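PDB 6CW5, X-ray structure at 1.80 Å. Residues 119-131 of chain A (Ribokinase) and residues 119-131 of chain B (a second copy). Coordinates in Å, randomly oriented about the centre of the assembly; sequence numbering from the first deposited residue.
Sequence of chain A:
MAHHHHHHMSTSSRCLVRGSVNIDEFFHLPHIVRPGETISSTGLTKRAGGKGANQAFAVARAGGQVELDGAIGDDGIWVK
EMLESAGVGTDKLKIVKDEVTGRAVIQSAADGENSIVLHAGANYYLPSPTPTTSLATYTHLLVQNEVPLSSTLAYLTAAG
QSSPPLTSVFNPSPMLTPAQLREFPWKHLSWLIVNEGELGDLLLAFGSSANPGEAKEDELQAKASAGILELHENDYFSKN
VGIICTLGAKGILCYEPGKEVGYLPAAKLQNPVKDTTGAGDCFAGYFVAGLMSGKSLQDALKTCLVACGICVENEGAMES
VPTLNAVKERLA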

ATOM      1  N   HIS A 119       3.835   7.625  17.134  1.00 21.21           N
ATOM      2  CA  HIS A 119       2.733   8.344  16.516  1.00 16.58           C
ATOM      3  C   HIS A 119       3.119   8.524  15.063  1.00 21.09           C
ATOM      4  O   HIS A 119       4.136   9.150  14.783  1.00 22.40           O
ATOM      5  N   ALA A 120       2.353   7.916  14.151  1.00 20.69           N
ATOM      6  CA  ALA A 120       2.783   7.824  12.754  1.00 22.46           C
ATOM      7  C   ALA A 120       2.973   9.193  12.121  1.00 20.11           C
ATOM      8  O   ALA A 120       3.970   9.429  11.425  1.00 18.98           O
ATOM      9  N   GLY A 121       1.989  10.082  12.279  1.00 18.02           N
ATOM     10  CA  GLY A 121       2.095  11.403  11.648  1.00 18.23           C
ATOM     11  C   GLY A 121       2.346  11.268  10.150  1.00 21.62           C
ATOM     12  O   GLY A 121       1.734  10.440   9.463  1.00 19.22           O
ATOM     13  N   ALA A 122       3.305  12.050   9.644  1.00 21.11           N
ATOM     14  CA  ALA A 122       3.606  12.051   8.214  1.00 21.87           C
ATOM     15  C   ALA A 122       4.141  10.721   7.716  1.00 19.71           C
ATOM     16  O   ALA A 122       4.132  10.477   6.501  1.00 17.36           O
ATOM     17  N   ASN A 123       4.591   9.834   8.606  1.00 17.74           N
ATOM     18  CA  ASN A 123       5.095   8.554   8.118  1.00 18.18           C
ATOM     19  C   ASN A 123       4.013   7.738   7.433  1.00 18.14           C
ATOM     20  O   ASN A 123       4.343   6.867   6.610  1.00 18.96           O
ATOM     21  N   TYR A 124       2.740   7.999   7.737  1.00 17.10           N
ATOM     22  CA  TYR A 124       1.635   7.296   7.086  1.00 16.57           C
ATOM     23  C   TYR A 124       0.970   8.132   6.000  1.00 23.40           C
ATOM     24  O   TYR A 124      -0.129   7.790   5.542  1.00 21.48           O
ATOM     25  N   TYR A 125       1.616   9.202   5.568  1.00 18.74           N
ATOM     26  CA  TYR A 125       1.132   9.981   4.433  1.00 17.14           C
ATOM     27  C   TYR A 125       1.527   9.330   3.121  1.00 19.96           C
ATOM     28  O   TYR A 125       2.663   8.889   2.946  1.00 19.12           O
ATOM     29  N   LEU A 126       0.578   9.279   2.199  1.00 21.82           N
ATOM     30  CA  LEU A 126       0.841   8.863   0.843  1.00 22.88           C
ATOM     31  C   LEU A 126       0.286   9.949  -0.065  1.00 19.59           C
ATOM     32  O   LEU A 126      -0.885  10.353   0.081  1.00 18.87           O
ATOM     33  N   PRO A 127       1.072  10.458  -1.003  1.00 21.02           N
ATOM     34  CA  PRO A 127       0.582  11.546  -1.853  1.00 20.63           C
ATOM     35  C   PRO A 127      -0.399  11.051  -2.896  1.00 21.55           C
ATOM     36  O   PRO A 127      -0.290   9.929  -3.399  1.00 23.17           O
ATOM     37  N   SER A 128      -1.377  11.935  -3.231  1.00 20.10           N
ATOM     38  CA  SER A 128      -2.311  11.684  -4.317  1.00 20.73           C
ATOM     39  C   SER A 128      -1.986  12.588  -5.504  1.00 20.17           C
ATOM     40  O   SER A 128      -1.629  13.749  -5.300  1.00 25.75           O
ATOM     41  N   PRO A 129      -2.061  12.094  -6.752  1.00 21.82           N
ATOM     42  CA  PRO A 129      -2.262  10.673  -7.098  1.00 20.02           C
ATOM     43  C   PRO A 129      -1.039   9.883  -6.770  1.00 21.39           C
ATOM     44  O   PRO A 129       0.009  10.476  -6.515  1.00 22.73           O
ATOM     45  N   THR A 130      -1.172   8.563  -6.724  1.00 21.14           N
ATOM     46  CA  THR A 130      -0.025   7.728  -6.435  1.00 17.79           C
ATOM     47  C   THR A 130       0.923   7.806  -7.620  1.00 20.56           C
ATOM     48  O   THR A 130       0.523   7.472  -8.742  1.00 20.43           O
ATOM     49  N   PRO A 131       2.151   8.249  -7.443  1.00 21.92           N
ATOM     50  CA  PRO A 131       3.035   8.409  -8.598  1.00 21.58           C
ATOM     51  C   PRO A 131       3.755   7.103  -8.925  1.00 18.73           C
ATOM     52  O   PRO A 131       3.763   6.152  -8.139  1.00 20.48           O
TER
ATOM     53  N   HIS B 119     -10.054  15.407  -5.290  1.00 21.21           N
ATOM     54  CA  HIS B 119      -9.235  15.733  -4.134  1.00 16.58           C
ATOM     55  C   HIS B 119      -9.349  14.548  -3.198  1.00 21.09           C
ATOM     56  O   HIS B 119     -10.450  14.233  -2.758  1.00 22.40           O
ATOM     57  N   ALA B 120      -8.231  13.855  -2.955  1.00 20.69           N
ATOM     58  CA  ALA B 120      -8.287  12.562  -2.270  1.00 22.46           C
ATOM     59  C   ALA B 120      -8.878  12.677  -0.874  1.00 20.11           C
ATOM     60  O   ALA B 120      -9.717  11.855  -0.480  1.00 18.98           O
ATOM     61  N   GLY B 121      -8.393  13.635  -0.082  1.00 18.02           N
ATOM     62  CA  GLY B 121      -8.890  13.762   1.294  1.00 18.23           C
ATOM     63  C   GLY B 121      -8.748  12.441   2.043  1.00 21.62           C
ATOM     64  O   GLY B 121      -7.726  11.750   1.949  1.00 19.22           O
ATOM     65  N   ALA B 122      -9.813  12.053   2.752  1.00 21.11           N
ATOM     66  CA  ALA B 122      -9.785  10.833   3.554  1.00 21.87           C
ATOM     67  C   ALA B 122      -9.621   9.573   2.721  1.00 19.71           C
ATOM     68  O   ALA B 122      -9.262   8.522   3.270  1.00 17.36           O
ATOM     69  N   ASN B 123      -9.848   9.637   1.408  1.00 17.74           N
ATOM     70  CA  ASN B 123      -9.680   8.424   0.614  1.00 18.18           C
ATOM     71  C   ASN B 123      -8.244   7.930   0.624  1.00 18.14           C
ATOM     72  O   ASN B 123      -8.015   6.733   0.383  1.00 18.96           O
ATOM     73  N   TYR B 124      -7.277   8.808   0.905  1.00 17.10           N
ATOM     74  CA  TYR B 124      -5.875   8.405   0.988  1.00 16.57           C
ATOM     75  C   TYR B 124      -5.394   8.252   2.426  1.00 23.40           C
ATOM     76  O   TYR B 124      -4.181   8.174   2.667  1.00 21.48           O
ATOM     77  N   TYR B 125      -6.312   8.189   3.375  1.00 18.74           N
ATOM     78  CA  TYR B 125      -5.959   7.898   4.761  1.00 17.14           C
ATOM     79  C   TYR B 125      -5.776   6.406   4.971  1.00 19.96           C
ATOM     80  O   TYR B 125      -6.573   5.595   4.502  1.00 19.12           O
ATOM     81  N   LEU B 126      -4.718   6.055   5.686  1.00 21.82           N
ATOM     82  CA  LEU B 126      -4.504   4.700   6.132  1.00 22.88           C
ATOM     83  C   LEU B 126      -4.258   4.764   7.631  1.00 19.59           C
ATOM     84  O   LEU B 126      -3.409   5.549   8.097  1.00 18.87           O
ATOM     85  N   PRO B 127      -4.970   3.978   8.426  1.00 21.02           N
ATOM     86  CA  PRO B 127      -4.796   4.060   9.879  1.00 20.63           C
ATOM     87  C   PRO B 127      -3.506   3.410  10.332  1.00 21.55           C
ATOM     88  O   PRO B 127      -3.045   2.422   9.752  1.00 23.17           O
ATOM     89  N   SER B 128      -2.922   3.985  11.418  1.00 20.10           N
ATOM     90  CA  SER B 128      -1.762   3.402  12.075  1.00 20.73           C
ATOM     91  C   SER B 128      -2.171   2.807  13.421  1.00 20.17           C
ATOM     92  O   SER B 128      -3.000   3.394  14.116  1.00 25.75           O
ATOM     93  N   PRO B 129      -1.645   1.631  13.811  1.00 21.82           N
ATOM     94  CA  PRO B 129      -0.820   0.743  12.968  1.00 20.02           C
ATOM     95  C   PRO B 129      -1.659   0.110  11.909  1.00 21.39           C
ATOM     96  O   PRO B 129      -2.885   0.177  11.992  1.00 22.73           O
ATOM     97  N   THR B 130      -1.018  -0.455  10.893  1.00 21.14           N
ATOM     98  CA  THR B 130      -1.763  -1.110   9.839  1.00 17.79           C
ATOM     99  C   THR B 130      -2.392  -2.365  10.418  1.00 20.56           C
ATOM    100  O   THR B 130      -1.668  -3.232  10.922  1.00 20.43           O
ATOM    101  N   PRO B 131      -3.702  -2.506  10.397  1.00 21.92           N
ATOM    102  CA  PRO B 131      -4.314  -3.672  11.034  1.00 21.58           C
ATOM    103  C   PRO B 131      -4.360  -4.860  10.078  1.00 18.73           C
ATOM    104  O   PRO B 131      -4.146  -4.731   8.870  1.00 20.48           O
TER

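The two stretches pack about an exact two-fold axis, so each contact of chain B recurs with the chains exchanged. Ala B120 directs its CB toward the partner and meets Ser A128 OG at 3.6 Å. Gly B121, with a phi of 54°, opens a turn in which Tyr B124 N donates to Gly B121 O (3.2 Å), and Ala B122 and Asn B123 lie out of reach. Tyr B124 contributes the largest contact area. With chi1 at -94°, between wells, its ring lies along residues 126 to 130 of chain A: Ser A128 CB sits over one face, 3.7 Å from the centroid of the Tyr B124 ring in a CH-pi contact, while Leu A126 O approaches Tyr B124 CD2 at the ring edge (3.4 Å). The phenol ends in a hydrogen bond between Tyr B124 OH and Thr A130 OG1 (2.9 Å). Leu B126 (m, t) points in, its CD1 meeting Leu A126 CD1 at 3.7 Å. Its backbone is tied across by water 1, which accepts from Leu B126 N (3.0 Å) and donates to Tyr A124 O (2.7 Å). Beyond Pro B127, Ser B128 (t) covers the Tyr A124 ring. After the cis peptide preceding Pro B129, Thr B130 (m), with CB sideways, binds Tyr A124 through its hydroxyl.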

ATOM      1  CB  HIS A 119       2.514   9.704  17.205  1.00 19.84           C
ATOM      2  CG  HIS A 119       1.641  10.637  16.432  1.00 24.26           C
ATOM      3  ND1 HIS A 119       0.286  10.435  16.282  1.00 27.31           N
ATOM      4  CD2 HIS A 119       1.936  11.755  15.730  1.00 27.49           C
ATOM      5  CE1 HIS A 119      -0.225  11.399  15.540  1.00 26.23           C
ATOM      6  NE2 HIS A 119       0.754  12.221  15.197  1.00 32.25           N
ATOM      7  CB  ALA A 120       1.762   7.040  11.943  1.00 18.80           C
ATOM      8  CB  ALA A 122       4.625  13.162   7.900  1.00 21.83           C
ATOM      9  CB  ASN A 123       5.704   7.740   9.259  1.00 20.64           C
ATOM     10  CG  ASN A 123       7.017   8.295   9.714  1.00 20.72           C
ATOM     11  OD1 ASN A 123       7.863   8.658   8.887  1.00 19.31           O
ATOM     12  ND2 ASN A 123       7.205   8.393  11.044  1.00 20.36           N
ATOM     13  CB  TYR A 124       0.591   6.834   8.117  1.00 17.14           C
ATOM     14  CG  TYR A 124       0.821   5.417   8.590  1.00 18.70           C
ATOM     15  CD1 TYR A 124       2.047   5.022   9.105  1.00 15.59           C
ATOM     16  CD2 TYR A 124      -0.194   4.466   8.500  1.00 21.27           C
ATOM     17  CE1 TYR A 124       2.254   3.713   9.524  1.00 15.99           C
ATOM     18  CE2 TYR A 124      -0.008   3.163   8.927  1.00 19.27           C
ATOM     19  CZ  TYR A 124       1.212   2.796   9.439  1.00 17.40           C
ATOM     20  OH  TYR A 124       1.411   1.489   9.840  1.00 22.10           O
ATOM     21  CB  TYR A 125       1.728  11.367   4.483  1.00 20.25           C
ATOM     22  CG  TYR A 125       1.522  12.204   3.231  1.00 20.89           C
ATOM     23  CD1 TYR A 125       0.336  12.926   3.038  1.00 25.73           C
ATOM     24  CD2 TYR A 125       2.525  12.317   2.272  1.00 20.67           C
ATOM     25  CE1 TYR A 125       0.160  13.739   1.910  1.00 28.82           C
ATOM     26  CE2 TYR A 125       2.348  13.152   1.138  1.00 25.43           C
ATOM     27  CZ  TYR A 125       1.168  13.831   0.963  1.00 26.89           C
ATOM     28  OH  TYR A 125       0.992  14.641  -0.159  1.00 30.29           O
ATOM     29  CB  LEU A 126       0.183   7.510   0.542  1.00 22.50           C
ATOM     30  CG  LEU A 126       0.829   6.359   1.302  1.00 26.07           C
ATOM     31  CD1 LEU A 126       0.058   5.074   1.041  1.00 29.48           C
ATOM     32  CD2 LEU A 126       2.256   6.219   0.866  1.00 24.13           C
ATOM     33  CB  PRO A 127       1.860  12.073  -2.525  1.00 23.88           C
ATOM     34  CG  PRO A 127       2.767  10.868  -2.570  1.00 21.72           C
ATOM     35  CD  PRO A 127       2.495  10.155  -1.242  1.00 22.43           C
ATOM     36  CB  SER A 128      -3.752  11.946  -3.844  1.00 22.52           C
ATOM     37  OG  SER A 128      -4.664  11.917  -4.938  1.00 26.12           O
ATOM     38  CB  PRO A 129      -2.480  10.710  -8.604  1.00 25.79           C
ATOM     39  CG  PRO A 129      -1.631  11.836  -9.021  1.00 27.26           C
ATOM     40  CD  PRO A 129      -1.818  12.898  -7.953  1.00 27.41           C
ATOM     41  CB  THR A 130      -0.452   6.288  -6.209  1.00 20.58           C
ATOM     42  OG1 THR A 130      -1.372   6.247  -5.117  1.00 20.02           O
ATOM     43  CG2 THR A 130       0.783   5.431  -5.855  1.00 20.06           C
ATOM     44  CB  PRO A 131       4.026   9.476  -8.128  1.00 29.64           C
ATOM     45  CG  PRO A 131       4.158   9.223  -6.654  1.00 24.21           C
ATOM     46  CD  PRO A 131       2.781   8.704  -6.184  1.00 23.54           C
TER
ATOM     47  CB  HIS B 119      -9.732  17.024  -3.459  1.00 19.84           C
ATOM     48  CG  HIS B 119      -9.170  17.245  -2.093  1.00 24.26           C
ATOM     49  ND1 HIS B 119      -7.850  17.577  -1.877  1.00 27.31           N
ATOM     50  CD2 HIS B 119      -9.738  17.140  -0.870  1.00 27.49           C
ATOM     51  CE1 HIS B 119      -7.630  17.690  -0.581  1.00 26.23           C
ATOM     52  NE2 HIS B 119      -8.763  17.438   0.056  1.00 32.25           N
ATOM     53  CB  ALA B 120      -6.893  11.962  -2.171  1.00 18.80           C
ATOM     54  CB  ALA B 122     -11.076  10.730   4.386  1.00 21.83           C
ATOM     55  CB  ASN B 123     -10.131   8.653  -0.829  1.00 20.64           C
ATOM     56  CG  ASN B 123     -11.619   8.747  -0.950  1.00 20.72           C
ATOM     57  OD1 ASN B 123     -12.347   7.949  -0.346  1.00 19.31           O
ATOM     58  ND2 ASN B 123     -12.101   9.742  -1.718  1.00 20.36           N
ATOM     59  CB  TYR B 124      -4.972   9.390   0.226  1.00 17.14           C
ATOM     60  CG  TYR B 124      -4.703   8.959  -1.197  1.00 18.70           C
ATOM     61  CD1 TYR B 124      -5.742   8.664  -2.067  1.00 15.59           C
ATOM     62  CD2 TYR B 124      -3.396   8.829  -1.663  1.00 21.27           C
ATOM     63  CE1 TYR B 124      -5.485   8.255  -3.370  1.00 15.99           C
ATOM     64  CE2 TYR B 124      -3.124   8.436  -2.962  1.00 19.27           C
ATOM     65  CZ  TYR B 124      -4.169   8.156  -3.808  1.00 17.40           C
ATOM     66  OH  TYR B 124      -3.902   7.736  -5.097  1.00 22.10           O
ATOM     67  CB  TYR B 125      -7.061   8.382   5.673  1.00 20.25           C
ATOM     68  CG  TYR B 125      -6.956   7.918   7.116  1.00 20.89           C
ATOM     69  CD1 TYR B 125      -6.150   8.605   8.035  1.00 25.73           C
ATOM     70  CD2 TYR B 125      -7.696   6.831   7.575  1.00 20.67           C
ATOM     71  CE1 TYR B 125      -6.087   8.212   9.379  1.00 28.82           C
ATOM     72  CE2 TYR B 125      -7.639   6.444   8.939  1.00 25.43           C
ATOM     73  CZ  TYR B 125      -6.826   7.122   9.811  1.00 26.89           C
ATOM     74  OH  TYR B 125      -6.763   6.732  11.150  1.00 30.29           O
ATOM     75  CB  LEU B 126      -3.308   4.063   5.410  1.00 22.50           C
ATOM     76  CG  LEU B 126      -3.577   3.817   3.931  1.00 26.07           C
ATOM     77  CD1 LEU B 126      -2.317   3.291   3.260  1.00 29.48           C
ATOM     78  CD2 LEU B 126      -4.701   2.836   3.790  1.00 24.13           C
ATOM     79  CB  PRO B 127      -6.008   3.289  10.425  1.00 23.88           C
ATOM     80  CG  PRO B 127      -6.320   2.291   9.337  1.00 21.72           C
ATOM     81  CD  PRO B 127      -6.066   3.069   8.042  1.00 22.43           C
ATOM     82  CB  SER B 128      -0.683   4.478  12.290  1.00 22.52           C
ATOM     83  OG  SER B 128       0.368   3.990  13.119  1.00 26.12           O
ATOM     84  CB  PRO B 129      -0.329  -0.309  13.953  1.00 25.79           C
ATOM     85  CG  PRO B 129      -1.453  -0.415  14.894  1.00 27.26           C
ATOM     86  CD  PRO B 129      -1.937   1.008  15.104  1.00 27.41           C
ATOM     87  CB  THR B 130      -0.847  -1.477   8.682  1.00 20.58           C
ATOM     88  OG1 THR B 130      -0.237  -0.286   8.182  1.00 20.02           O
ATOM     89  CG2 THR B 130      -1.675  -2.128   7.554  1.00 20.06           C
ATOM     90  CB  PRO B 131      -5.726  -3.181  11.365  1.00 29.64           C
ATOM     91  CG  PRO B 131      -6.047  -2.226  10.251  1.00 24.21           C
ATOM     92  CD  PRO B 131      -4.708  -1.566   9.854  1.00 23.54           C
TER
HETATM   93  O   HOH W   1      -2.739   8.239   6.170  1.00 29.05           O
HETATM   94  O   HOH W   2      -2.168   9.933   3.176  1.00 29.05           O